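PDB 3WIW: glycosyl hydrolase family 88, which acts as an unsaturated glucuronyl hydrolase specific for heparin, probably cleaving the unsaturated uronic acid from the non-reducing end of lyase-generated oligosaccharides. Local coordinates for residues R66-P69 / T74-F77; Y84-E87 / D91-L94; Y125-R130 / A377-L382; R160-G165 / P170-N175. All blocks are in the same frame, centred on the assembly; numbering follows the deposited sequence. Where two conformers were deposited one is given.

Overall arrangement
From the N terminus, contact 1 comes first: it closes the short loop between strand 65-68 and helix 77-89. Contact 2 then closes the turn from that helix to helix 92-103. Contact 3 spans much more chain, joining helix 117-132 to the late helix 375-392. Contact 4, the loop at 160-165 lying against strand 170-172, falls entirely within that span; no two contacts interleave. Contacts 1 and 2 both touch contact 3, through Phe77 against Tyr379 and Tyr380 and through Tyr84, Glu87 and Arg130. Contact 4 stands apart, its centre about 34 Å from that of contact 2, on the other side of the centre of this α6/α6-barrel.

Contact 1: residues R66-P69 / T74-F77; sequences RLAP and TTGF
Ala68, at the end of strand 65-68, and Thr75, in the loop leading to helix 77-89, bring their CA atoms within 5.1 Å of each other as the chain folds back on itself. The link is made by one side chain and one backbone carbonyl: Thr75 OG1 donates to Ala68 O over 2.8 Å. The hydroxyl sits anti to the backbone N of Thr75 (chi1 -163°), which swings it out to the strand end, and it meets the carbonyl from above its plane, 52° out of it, instead of along a lone pair. Pro69 O lies beside the same hydroxyl, 3.1 Å from Thr75 OG1, and also presses on Thr75 CB. The oxygen has a further partner in Asn55 ND2, and the backbone of Asn55, in the adjoining strand 55-59, pairs with that of Ala68, so strand pair and loop are knitted at one point. With a valine in place of Thr75, Ala68 O and Asn55 ND2 would probably both lose a polar mate, and the loop its bond to the strand end. Next to this bond Ala68 CB fits against Thr74 OG1 at 3.5 Å and against Thr75 CA at 3.9 Å. The Thr74 hydroxyl is itself held by Asp72, with Asn375 ND2 as a second partner. A threonine hydroxyl thus bonds the end of the β-hairpin 55-59/65-68 to the loop entering a helix of the α6/α6-barrel. It lies near the probable active site: the side chain of Thr74 is about 8 Å from that of Asp116, the predicted nucleophile.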
loop_
_atom_site.group_PDB
_atom_site.type_symbol
_atom_site.label_atom_id
_atom_site.label_comp_id
_atom_site.label_asym_id
_atom_site.label_seq_id
_atom_site.Cartn_x
_atom_site.Cartn_y
_atom_site.Cartn_z
ATOM N N ARG A 66 13.510 -11.881 -7.249
ATOM C CA ARG A 66 12.293 -12.657 -7.012
ATOM C C ARG A 66 11.183 -12.058 -7.846
ATOM O O ARG A 66 10.943 -10.852 -7.790
ATOM C CB ARG A 66 11.903 -12.629 -5.538
ATOM C CG ARG A 66 10.609 -13.349 -5.250
ATOM C CD ARG A 66 10.342 -13.449 -3.760
ATOM N NE ARG A 66 9.034 -14.049 -3.513
ATOM C CZ ARG A 66 8.572 -14.364 -2.311
ATOM N NH1 ARG A 66 7.369 -14.900 -2.184
ATOM N NH2 ARG A 66 9.325 -14.163 -1.242
ATOM N N LEU A 67 10.507 -12.906 -8.617
ATOM C CA LEU A 67 9.440 -12.476 -9.518
ATOM C C LEU A 67 8.055 -12.833 -8.969
ATOM O O LEU A 67 7.900 -13.815 -8.226
ATOM C CB LEU A 67 9.624 -13.101 -10.918
ATOM C CG LEU A 67 10.972 -12.825 -11.590
ATOM C CD1 LEU A 67 11.117 -13.627 -12.860
ATOM C CD2 LEU A 67 11.108 -11.330 -11.860
ATOM N N ALA A 68 7.059 -12.032 -9.350
ATOM C CA ALA A 68 5.687 -12.168 -8.879
ATOM C C ALA A 68 4.788 -12.527 -10.067
ATOM O O ALA A 68 4.392 -11.657 -10.843
ATOM C CB ALA A 68 5.226 -10.869 -8.257
ATOM N N PRO A 69 4.453 -13.813 -10.220
ATOM C CA PRO A 69 3.464 -14.216 -11.233
ATOM C C PRO A 69 2.047 -13.728 -10.840
ATOM O O PRO A 69 1.855 -13.130 -9.780
ATOM C CB PRO A 69 3.561 -15.751 -11.209
ATOM C CG PRO A 69 3.929 -16.054 -9.787
ATOM C CD PRO A 69 4.880 -14.945 -9.371
ATOM N N THR A 74 1.684 -9.359 -4.671
ATOM C CA THR A 74 2.365 -8.128 -5.009
ATOM C C THR A 74 2.395 -7.883 -6.509
ATOM O O THR A 74 2.977 -6.903 -6.937
ATOM C CB THR A 74 3.847 -8.112 -4.524
ATOM O OG1 THR A 74 4.638 -8.955 -5.379
ATOM C CG2 THR A 74 3.980 -8.558 -3.059
ATOM N N THR A 75 1.759 -8.743 -7.313
ATOM C CA THR A 75 2.006 -8.713 -8.745
ATOM C C THR A 75 1.506 -7.421 -9.430
ATOM O O THR A 75 2.024 -7.018 -10.479
ATOM C CB THR A 75 1.424 -9.975 -9.405
ATOM O OG1 THR A 75 2.003 -10.136 -10.701
ATOM C CG2 THR A 75 -0.097 -9.901 -9.521
ATOM N N GLY A 76 0.489 -6.783 -8.861
ATOM C CA GLY A 76 -0.060 -5.568 -9.437
ATOM C C GLY A 76 0.756 -4.318 -9.199
ATOM O O GLY A 76 0.508 -3.305 -9.872
ATOM N N PHE A 77 1.704 -4.332 -8.250
ATOM C CA PHE A 77 2.407 -3.103 -7.902
ATOM C C PHE A 77 3.288 -2.547 -9.017
ATOM O O PHE A 77 3.256 -1.354 -9.267
ATOM C CB PHE A 77 3.227 -3.267 -6.620
ATOM C CG PHE A 77 2.367 -3.420 -5.393
ATOM C CD1 PHE A 77 1.557 -2.362 -4.957
ATOM C CD2 PHE A 77 2.368 -4.610 -4.675
ATOM C CE1 PHE A 77 0.782 -2.469 -3.804
ATOM C CE2 PHE A 77 1.581 -4.744 -3.525
ATOM C CZ PHE A 77 0.772 -3.677 -3.094
#

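Contact 2: residues Y84-E87 / D91-L94; sequences YGYE and DKNL
Tyr86 and Lys92 meet across the tight turn between two consecutive helices of the α6/α6-barrel, where helix 77-89 ends and helix 92-103 starts with Asp91 as its N-cap. Lys92 NZ donates to Tyr86 OH over 2.7 Å. The lysine leaves its backbone pointing away from the tyrosine, but a bend at chi2 (-65°) brings the otherwise extended end of the chain back to the phenol, and on the way Lys92 CD passes 3.8 Å from Tyr86 CE1. Tyr86 carries its ring anti to its own backbone N (chi1 169°), out along the new helix start, where Asp91 O lies at the ring edge, 3.2 Å from Tyr86 CD1. Without the phenol, as with an alanine here, Lys92 NZ would probably lose its partner and be free to swing, leaving a gap beside Asp91 O. Closer to the backbones the packing is apolar and tight. Leu94 CD1 lies 3.6 Å from Gly85 C, on the side where glycine has no CB to crowd it, and Tyr86 CB meets Leu94 CB at 4.1 Å. The cap itself is made by Asp91 OD1, which accepts from Asn93 N over 2.8 Å with a bent geometry, the N-H...O angle being 137°. Leu94 also packs on Val40, Leu43 and Thr44 of helix 30-49. Tyr86 touches Val131 of helix 117-132, while Glu87, on the same helix as Tyr86, forms salt bridges to Arg130 of helix 117-132 and Lys386 of helix 375-392. The turn thus sits among three other helices.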
loop_
_atom_site.group_PDB
_atom_site.type_symbol
_atom_site.label_atom_id
_atom_site.label_comp_id
_atom_site.label_asym_id
_atom_site.label_seq_id
_atom_site.Cartn_x
_atom_site.Cartn_y
_atom_site.Cartn_z
ATOM N N TYR A 84 2.150 5.392 -12.383
ATOM C CA TYR A 84 2.586 6.569 -11.641
ATOM C C TYR A 84 3.804 7.276 -12.273
ATOM O O TYR A 84 3.853 8.505 -12.333
ATOM C CB TYR A 84 2.876 6.206 -10.192
ATOM C CG TYR A 84 1.661 5.957 -9.311
ATOM C CD1 TYR A 84 0.372 6.401 -9.667
ATOM C CD2 TYR A 84 1.806 5.262 -8.116
ATOM C CE1 TYR A 84 -0.716 6.173 -8.828
ATOM C CE2 TYR A 84 0.728 5.022 -7.287
ATOM C CZ TYR A 84 -0.524 5.492 -7.625
ATOM O OH TYR A 84 -1.591 5.267 -6.778
ATOM N N GLY A 85 4.772 6.508 -12.767
ATOM C CA GLY A 85 5.915 7.063 -13.463
ATOM C C GLY A 85 5.467 7.848 -14.686
ATOM O O GLY A 85 5.983 8.927 -14.956
ATOM N N TYR A 86 4.472 7.326 -15.408
ATOM C CA TYR A 86 3.898 8.038 -16.543
ATOM C C TYR A 86 3.232 9.343 -16.106
ATOM O O TYR A 86 3.422 10.385 -16.735
ATOM C CB TYR A 86 2.887 7.146 -17.271
ATOM C CG TYR A 86 2.061 7.885 -18.297
ATOM C CD1 TYR A 86 2.665 8.569 -19.344
ATOM C CD2 TYR A 86 0.677 7.888 -18.227
ATOM C CE1 TYR A 86 1.914 9.252 -20.294
ATOM C CE2 TYR A 86 -0.070 8.553 -19.167
ATOM C CZ TYR A 86 0.542 9.237 -20.197
ATOM O OH TYR A 86 -0.236 9.896 -21.123
ATOM N N GLU A 87 2.463 9.296 -15.023
ATOM C CA GLU A 87 1.789 10.506 -14.550
ATOM C C GLU A 87 2.770 11.590 -14.109
ATOM O O GLU A 87 2.559 12.776 -14.371
ATOM C CB GLU A 87 0.819 10.184 -13.417
ATOM C CG GLU A 87 -0.354 9.358 -13.862
ATOM C CD GLU A 87 -1.365 9.224 -12.759
ATOM O OE1 GLU A 87 -1.149 8.383 -11.866
ATOM O OE2 GLU A 87 -2.364 9.978 -12.763
ATOM N N ASP A 91 6.002 10.664 -19.792
ATOM C CA ASP A 91 6.754 9.849 -20.728
ATOM C C ASP A 91 5.841 8.802 -21.354
ATOM O O ASP A 91 5.450 7.838 -20.692
ATOM C CB ASP A 91 7.914 9.180 -19.987
ATOM C CG ASP A 91 8.841 8.424 -20.906
ATOM O OD1 ASP A 91 8.409 7.997 -21.999
ATOM O OD2 ASP A 91 10.012 8.256 -20.518
ATOM N N LYS A 92 5.534 8.977 -22.639
ATOM C CA LYS A 92 4.633 8.065 -23.330
ATOM C C LYS A 92 5.128 6.624 -23.362
ATOM O O LYS A 92 4.327 5.692 -23.397
ATOM C CB LYS A 92 4.328 8.576 -24.736
ATOM C CG LYS A 92 3.550 9.872 -24.715
ATOM C CD LYS A 92 2.170 9.646 -24.112
ATOM C CE LYS A 92 1.369 10.936 -24.022
ATOM N NZ LYS A 92 -0.062 10.658 -23.724
ATOM N N ASN A 93 6.441 6.426 -23.305
ATOM C CA ASN A 93 6.933 5.060 -23.256
ATOM C C ASN A 93 6.491 4.340 -21.973
ATOM O O ASN A 93 6.173 3.138 -21.992
ATOM C CB ASN A 93 8.450 5.012 -23.381
ATOM C CG ASN A 93 8.980 3.609 -23.239
ATOM O OD1 ASN A 93 8.712 2.745 -24.079
ATOM N ND2 ASN A 93 9.703 3.359 -22.162
ATOM N N LEU A 94 6.476 5.064 -20.855
ATOM C CA LEU A 94 6.028 4.478 -19.600
ATOM C C LEU A 94 4.540 4.122 -19.637
ATOM O O LEU A 94 4.142 3.132 -19.050
ATOM C CB LEU A 94 6.361 5.374 -18.405
ATOM C CG LEU A 94 7.850 5.496 -18.050
ATOM C CD1 LEU A 94 7.988 6.264 -16.753
ATOM C CD2 LEU A 94 8.518 4.116 -17.965
#

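Contact 3: residues Y125-R130 / A377-L382; sequences YGNAYR and ADYYYL
Asn127 has its CG anti to the carbonyl carbon, beside the backbone N (chi1 -83°), and Tyr379 has its ring anti to the backbone N (chi1 175°). These torsions aim the two side chains at each other from opposite directions and bridge the 11.5 Å between the CA atoms of Asn127 and Tyr379. The bridge is a single hydrogen bond, Asn127 ND2 to Tyr379 OH, 2.9 Å long. The phenol oxygen lies nearly in the plane of the amide, and the nitrogen lies near the plane of the ring, at its edge; the two planes are nevertheless turned roughly halfway between parallel and perpendicular. The bond is clearly bent at the hydrogen. Both ends of the amide are engaged. Asn127 ND2 also bonds to Cys123 O, one turn back, while Asn127 OD1 accepts from Arg130 NH2 over 2.8 Å. That bond is almost straight at the hydrogen (171°) and in the plane of the guanidinium, although the donor stands above the amide plane. Held at oxygen and nitrogen alike, the buried amide has its rotation fixed and its nitrogen directed at the tyrosine. The phenol probably has a second hydrogen bond, to Tyr84 OH. This is a buried polar link between helices of the α6/α6-barrel, with the Tyr379 side chain about 7 Å from that of Trp250, a predicted substrate-binding residue. From helix 77-89, Phe77 meets the Tyr379 ring edge-to-face, Thr81 touches the Tyr379 side chain, and Tyr84 packs on Asn127 of helix 117-132. Leu382 of helix 375-392 packs on Ala39 and Leu43 of helix 30-49.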
loop_
_atom_site.group_PDB
_atom_site.type_symbol
_atom_site.label_atom_id
_atom_site.label_comp_id
_atom_site.label_asym_id
_atom_site.label_seq_id
_atom_site.Cartn_x
_atom_site.Cartn_y
_atom_site.Cartn_z
ATOM N N TYR A 125 -4.922 -2.499 -13.151
ATOM C CA TYR A 125 -6.079 -2.126 -13.964
ATOM C C TYR A 125 -6.775 -0.870 -13.445
ATOM O O TYR A 125 -7.255 -0.067 -14.246
ATOM C CB TYR A 125 -7.115 -3.258 -14.017
ATOM C CG TYR A 125 -6.789 -4.345 -15.006
ATOM C CD1 TYR A 125 -5.832 -5.316 -14.718
ATOM C CD2 TYR A 125 -7.421 -4.397 -16.249
ATOM C CE1 TYR A 125 -5.524 -6.301 -15.630
ATOM C CE2 TYR A 125 -7.118 -5.387 -17.159
ATOM C CZ TYR A 125 -6.181 -6.344 -16.847
ATOM O OH TYR A 125 -5.883 -7.331 -17.768
ATOM N N GLY A 126 -6.861 -0.695 -12.123
ATOM C CA GLY A 126 -7.567 0.466 -11.590
ATOM C C GLY A 126 -6.897 1.769 -12.002
ATOM O O GLY A 126 -7.550 2.706 -12.499
ATOM N N ASN A 127 -5.582 1.829 -11.796
ATOM C CA ASN A 127 -4.819 2.977 -12.254
ATOM C C ASN A 127 -4.892 3.148 -13.769
ATOM O O ASN A 127 -5.030 4.269 -14.262
ATOM C CB ASN A 127 -3.366 2.880 -11.776
ATOM C CG ASN A 127 -3.200 3.379 -10.367
ATOM O OD1 ASN A 127 -3.701 4.456 -10.021
ATOM N ND2 ASN A 127 -2.553 2.589 -9.526
ATOM N N ALA A 128 -4.819 2.040 -14.501
ATOM C CA ALA A 128 -4.881 2.065 -15.950
ATOM C C ALA A 128 -6.185 2.729 -16.404
ATOM O O ALA A 128 -6.184 3.590 -17.285
ATOM C CB ALA A 128 -4.834 0.653 -16.482
ATOM N N TYR A 129 -7.307 2.326 -15.819
ATOM C CA TYR A 129 -8.595 2.854 -16.239
ATOM C C TYR A 129 -8.735 4.325 -15.840
ATOM O O TYR A 129 -9.276 5.130 -16.610
ATOM C CB TYR A 129 -9.739 2.032 -15.667
ATOM C CG TYR A 129 -11.064 2.415 -16.274
ATOM C CD1 TYR A 129 -11.310 2.228 -17.642
ATOM C CD2 TYR A 129 -12.066 2.985 -15.496
ATOM C CE1 TYR A 129 -12.522 2.582 -18.216
ATOM C CE2 TYR A 129 -13.287 3.349 -16.064
ATOM C CZ TYR A 129 -13.495 3.139 -17.427
ATOM O OH TYR A 129 -14.685 3.472 -18.035
ATOM N N ARG A 130 -8.218 4.683 -14.663
ATOM C CA ARG A 130 -8.281 6.069 -14.222
ATOM C C ARG A 130 -7.474 6.961 -15.175
ATOM O O ARG A 130 -7.931 8.031 -15.606
ATOM C CB ARG A 130 -7.755 6.195 -12.792
ATOM C CG ARG A 130 -7.744 7.636 -12.290
ATOM C CD ARG A 130 -7.153 7.739 -10.874
ATOM N NE ARG A 130 -5.830 7.117 -10.808
ATOM C CZ ARG A 130 -4.705 7.720 -11.184
ATOM N NH1 ARG A 130 -4.732 8.980 -11.624
ATOM N NH2 ARG A 130 -3.559 7.059 -11.130
ATOM N N ALA A 377 7.003 -0.827 -1.992
ATOM C CA ALA A 377 7.674 0.386 -1.493
ATOM C C ALA A 377 7.783 1.395 -2.628
ATOM O O ALA A 377 7.495 2.581 -2.449
ATOM C CB ALA A 377 9.027 0.073 -0.938
ATOM N N ASP A 378 8.149 0.926 -3.819
ATOM C CA ASP A 378 8.296 1.834 -4.952
ATOM C C ASP A 378 6.944 2.441 -5.357
ATOM O O ASP A 378 6.883 3.645 -5.671
ATOM C CB ASP A 378 8.899 1.125 -6.168
ATOM C CG ASP A 378 10.334 0.671 -5.965
ATOM O OD1 ASP A 378 10.956 0.978 -4.928
ATOM O OD2 ASP A 378 10.876 0.031 -6.891
ATOM N N TYR A 379 5.877 1.635 -5.345
ATOM C CA TYR A 379 4.565 2.088 -5.735
ATOM C C TYR A 379 4.104 3.215 -4.817
ATOM O O TYR A 379 3.722 4.304 -5.290
ATOM C CB TYR A 379 3.624 0.897 -5.653
ATOM C CG TYR A 379 2.186 1.253 -5.932
ATOM C CD1 TYR A 379 1.678 1.297 -7.247
ATOM C CD2 TYR A 379 1.295 1.532 -4.874
ATOM C CE1 TYR A 379 0.336 1.595 -7.489
ATOM C CE2 TYR A 379 -0.050 1.842 -5.117
ATOM C CZ TYR A 379 -0.515 1.864 -6.425
ATOM O OH TYR A 379 -1.824 2.137 -6.707
ATOM N N TYR A 380 4.162 2.992 -3.501
ATOM C CA TYR A 380 3.685 4.017 -2.568
ATOM C C TYR A 380 4.616 5.223 -2.503
ATOM O O TYR A 380 4.159 6.339 -2.271
ATOM C CB TYR A 380 3.335 3.444 -1.174
ATOM C CG TYR A 380 2.118 2.547 -1.273
ATOM C CD1 TYR A 380 0.837 3.075 -1.506
ATOM C CD2 TYR A 380 2.263 1.161 -1.227
ATOM C CE1 TYR A 380 -0.286 2.249 -1.650
ATOM C CE2 TYR A 380 1.156 0.321 -1.371
ATOM C CZ TYR A 380 -0.117 0.875 -1.592
ATOM O OH TYR A 380 -1.172 0.035 -1.770
ATOM N N TYR A 381 5.906 5.021 -2.768
ATOM C CA TYR A 381 6.816 6.144 -2.870
ATOM C C TYR A 381 6.474 7.055 -4.045
ATOM O O TYR A 381 6.363 8.273 -3.882
ATOM C CB TYR A 381 8.247 5.627 -2.991
ATOM C CG TYR A 381 9.289 6.681 -3.269
ATOM C CD1 TYR A 381 9.601 7.653 -2.318
ATOM C CD2 TYR A 381 9.982 6.684 -4.465
ATOM C CE1 TYR A 381 10.608 8.619 -2.561
ATOM C CE2 TYR A 381 10.980 7.626 -4.725
ATOM C CZ TYR A 381 11.282 8.590 -3.770
ATOM O OH TYR A 381 12.264 9.518 -4.040
ATOM N N LEU A 382 6.252 6.484 -5.232
ATOM C CA LEU A 382 5.867 7.345 -6.350
ATOM C C LEU A 382 4.486 7.964 -6.119
ATOM O O LEU A 382 4.250 9.120 -6.510
ATOM C CB LEU A 382 5.936 6.630 -7.705
ATOM C CG LEU A 382 7.338 6.202 -8.148
ATOM C CD1 LEU A 382 7.302 5.863 -9.621
ATOM C CD2 LEU A 382 8.391 7.285 -7.878
#

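Contact 4: residues R160-G165 / P170-N175; sequences RSWDFG and PVIIDN
The indole of Trp162, in the one of its two conformers described here, has Pro170 over one face and the Phe164 ring on the other. Pro170 CG comes to 3.4 Å from Trp162 NE1, and Phe164 CZ sits above the centre of the opposite face. Farther along the indole, Trp162 CZ3 lies 3.5 Å from Ile172 CG2, the two side chains crossing at about a right angle. Over one face of the Arg160 guanidinium lies Asp163 OD1, an attraction of charges with no N-H directed at it; Arg160 NE instead donates to Trp162 O over 2.9 Å, from above the carbonyl plane. The extended arginine chain passes obliquely over Pro170, with Arg160 NE 3.8 Å from Pro170 CD. Ser161 joins the two segments at its backbone and its side chain. Ser161 N donates to Pro170 O at 2.9 Å, and Ser161 OG, set beside its own backbone N (chi1 -63°), accepts from Ile172 N at 2.9 Å in a nearly straight bond. A type I β-turn from Ile172 to Asn175 then carries Asp174, the predicted proton donor, which bonds to His218 NE2. Val171 pairs with Ile220 on the other edge of strand 170-172, so this outermost strand lies between loop 160-165 and strand 219-222, while Val171 and Asn175 pack on His201 of helix 192-208.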
loop_
_atom_site.group_PDB
_atom_site.type_symbol
_atom_site.label_atom_id
_atom_site.label_comp_id
_atom_site.label_asym_id
_atom_site.label_seq_id
_atom_site.Cartn_x
_atom_site.Cartn_y
_atom_site.Cartn_z
ATOM N N ARG A 160 -13.305 -11.587 4.601
ATOM C CA ARG A 160 -12.352 -12.611 5.011
ATOM C C ARG A 160 -11.050 -12.420 4.237
ATOM O O ARG A 160 -11.045 -12.461 3.005
ATOM C CB ARG A 160 -12.919 -13.996 4.714
ATOM C CG ARG A 160 -12.063 -15.085 5.324
ATOM C CD ARG A 160 -12.644 -16.429 5.067
ATOM N NE ARG A 160 -11.761 -17.471 5.562
ATOM C CZ ARG A 160 -12.129 -18.732 5.752
ATOM N NH1 ARG A 160 -13.383 -19.106 5.516
ATOM N NH2 ARG A 160 -11.230 -19.611 6.182
ATOM N N SER A 161 -9.928 -12.234 4.924
ATOM C CA SER A 161 -8.685 -11.946 4.205
ATOM C C SER A 161 -8.161 -13.159 3.445
ATOM O O SER A 161 -7.802 -13.045 2.257
ATOM C CB SER A 161 -7.620 -11.416 5.161
ATOM O OG SER A 161 -8.049 -10.200 5.721
ATOM N N TRP A 162 -8.142 -14.320 4.082
ATOM C CA TRP A 162 -7.656 -15.505 3.386
ATOM C C TRP A 162 -8.316 -16.762 3.871
ATOM O O TRP A 162 -8.997 -16.769 4.899
ATOM C CB TRP A 162 -6.143 -15.629 3.479
ATOM C CG TRP A 162 -5.632 -15.846 4.880
ATOM C CD1 TRP A 162 -5.960 -16.865 5.735
ATOM C CD2 TRP A 162 -4.650 -15.053 5.562
ATOM N NE1 TRP A 162 -5.266 -16.733 6.913
ATOM C CE2 TRP A 162 -4.457 -15.630 6.833
ATOM C CE3 TRP A 162 -3.929 -13.902 5.225
ATOM C CZ2 TRP A 162 -3.560 -15.101 7.766
ATOM C CZ3 TRP A 162 -3.040 -13.377 6.147
ATOM C CH2 TRP A 162 -2.865 -13.974 7.407
ATOM N N ASP A 163 -8.081 -17.828 3.119
ATOM C CA ASP A 163 -8.806 -19.087 3.289
ATOM C C ASP A 163 -7.956 -20.211 3.849
ATOM O O ASP A 163 -8.477 -21.276 4.190
ATOM C CB ASP A 163 -9.391 -19.535 1.955
ATOM C CG ASP A 163 -10.469 -18.610 1.472
ATOM O OD1 ASP A 163 -11.061 -17.905 2.320
ATOM O OD2 ASP A 163 -10.720 -18.590 0.253
ATOM N N PHE A 164 -6.649 -19.983 3.925
ATOM C CA PHE A 164 -5.727 -21.016 4.396
ATOM C C PHE A 164 -5.579 -20.968 5.907
ATOM O O PHE A 164 -6.004 -20.005 6.557
ATOM C CB PHE A 164 -4.357 -20.887 3.717
ATOM C CG PHE A 164 -3.680 -19.565 3.954
ATOM C CD1 PHE A 164 -2.963 -19.328 5.118
ATOM C CD2 PHE A 164 -3.779 -18.554 3.014
ATOM C CE1 PHE A 164 -2.344 -18.108 5.336
ATOM C CE2 PHE A 164 -3.157 -17.337 3.219
ATOM C CZ PHE A 164 -2.444 -17.109 4.385
ATOM N N GLY A 165 -4.985 -22.019 6.462
ATOM C CA GLY A 165 -4.633 -22.029 7.868
ATOM C C GLY A 165 -5.797 -22.379 8.774
ATOM O O GLY A 165 -6.886 -22.719 8.307
ATOM N N PRO A 170 -10.109 -15.153 9.425
ATOM C CA PRO A 170 -9.049 -14.195 9.716
ATOM C C PRO A 170 -9.211 -12.916 8.915
ATOM O O PRO A 170 -9.486 -12.968 7.699
ATOM C CB PRO A 170 -7.787 -14.934 9.279
ATOM C CG PRO A 170 -8.268 -15.812 8.115
ATOM C CD PRO A 170 -9.692 -16.174 8.448
ATOM N N VAL A 171 -9.021 -11.780 9.582
ATOM C CA VAL A 171 -9.028 -10.469 8.917
ATOM C C VAL A 171 -7.743 -9.752 9.304
ATOM O O VAL A 171 -7.436 -9.596 10.496
ATOM C CB VAL A 171 -10.250 -9.629 9.366
ATOM C CG1 VAL A 171 -10.241 -8.252 8.674
ATOM C CG2 VAL A 171 -11.539 -10.368 9.039
ATOM N N ILE A 172 -6.958 -9.353 8.316
ATOM C CA ILE A 172 -5.702 -8.668 8.599
ATOM C C ILE A 172 -5.834 -7.164 8.386
ATOM O O ILE A 172 -6.690 -6.718 7.622
ATOM C CB ILE A 172 -4.518 -9.263 7.785
ATOM C CG1 ILE A 172 -4.595 -8.973 6.268
ATOM C CG2 ILE A 172 -4.435 -10.760 8.043
ATOM C CD1 ILE A 172 -3.455 -9.654 5.473
ATOM N N ILE A 173 -4.994 -6.387 9.060
ATOM C CA ILE A 173 -5.048 -4.939 8.956
ATOM C C ILE A 173 -4.845 -4.493 7.486
ATOM O O ILE A 173 -5.441 -3.486 7.041
ATOM C CB ILE A 173 -4.027 -4.284 9.934
ATOM C CG1 ILE A 173 -4.305 -2.794 10.094
ATOM C CG2 ILE A 173 -2.568 -4.493 9.466
ATOM C CD1 ILE A 173 -5.569 -2.466 10.914
ATOM N N ASP A 174 -4.011 -5.232 6.742
ATOM C CA ASP A 174 -3.715 -4.907 5.337
ATOM C C ASP A 174 -5.003 -4.858 4.489
ATOM O O ASP A 174 -5.043 -4.194 3.449
ATOM C CB ASP A 174 -2.767 -5.926 4.688
ATOM C CG ASP A 174 -1.693 -6.499 5.628
ATOM O OD1 ASP A 174 -1.966 -6.837 6.804
ATOM O OD2 ASP A 174 -0.573 -6.711 5.121
ATOM N N ASN A 175 -6.038 -5.583 4.918
ATOM C CA ASN A 175 -7.308 -5.676 4.187
ATOM C C ASN A 175 -7.952 -4.280 4.056
ATOM O O ASN A 175 -8.729 -4.061 3.119
ATOM C CB ASN A 175 -8.221 -6.689 4.903
ATOM C CG ASN A 175 -9.311 -7.336 4.021
ATOM O OD1 ASN A 175 -9.598 -8.536 4.207
ATOM N ND2 ASN A 175 -9.931 -6.577 3.109
#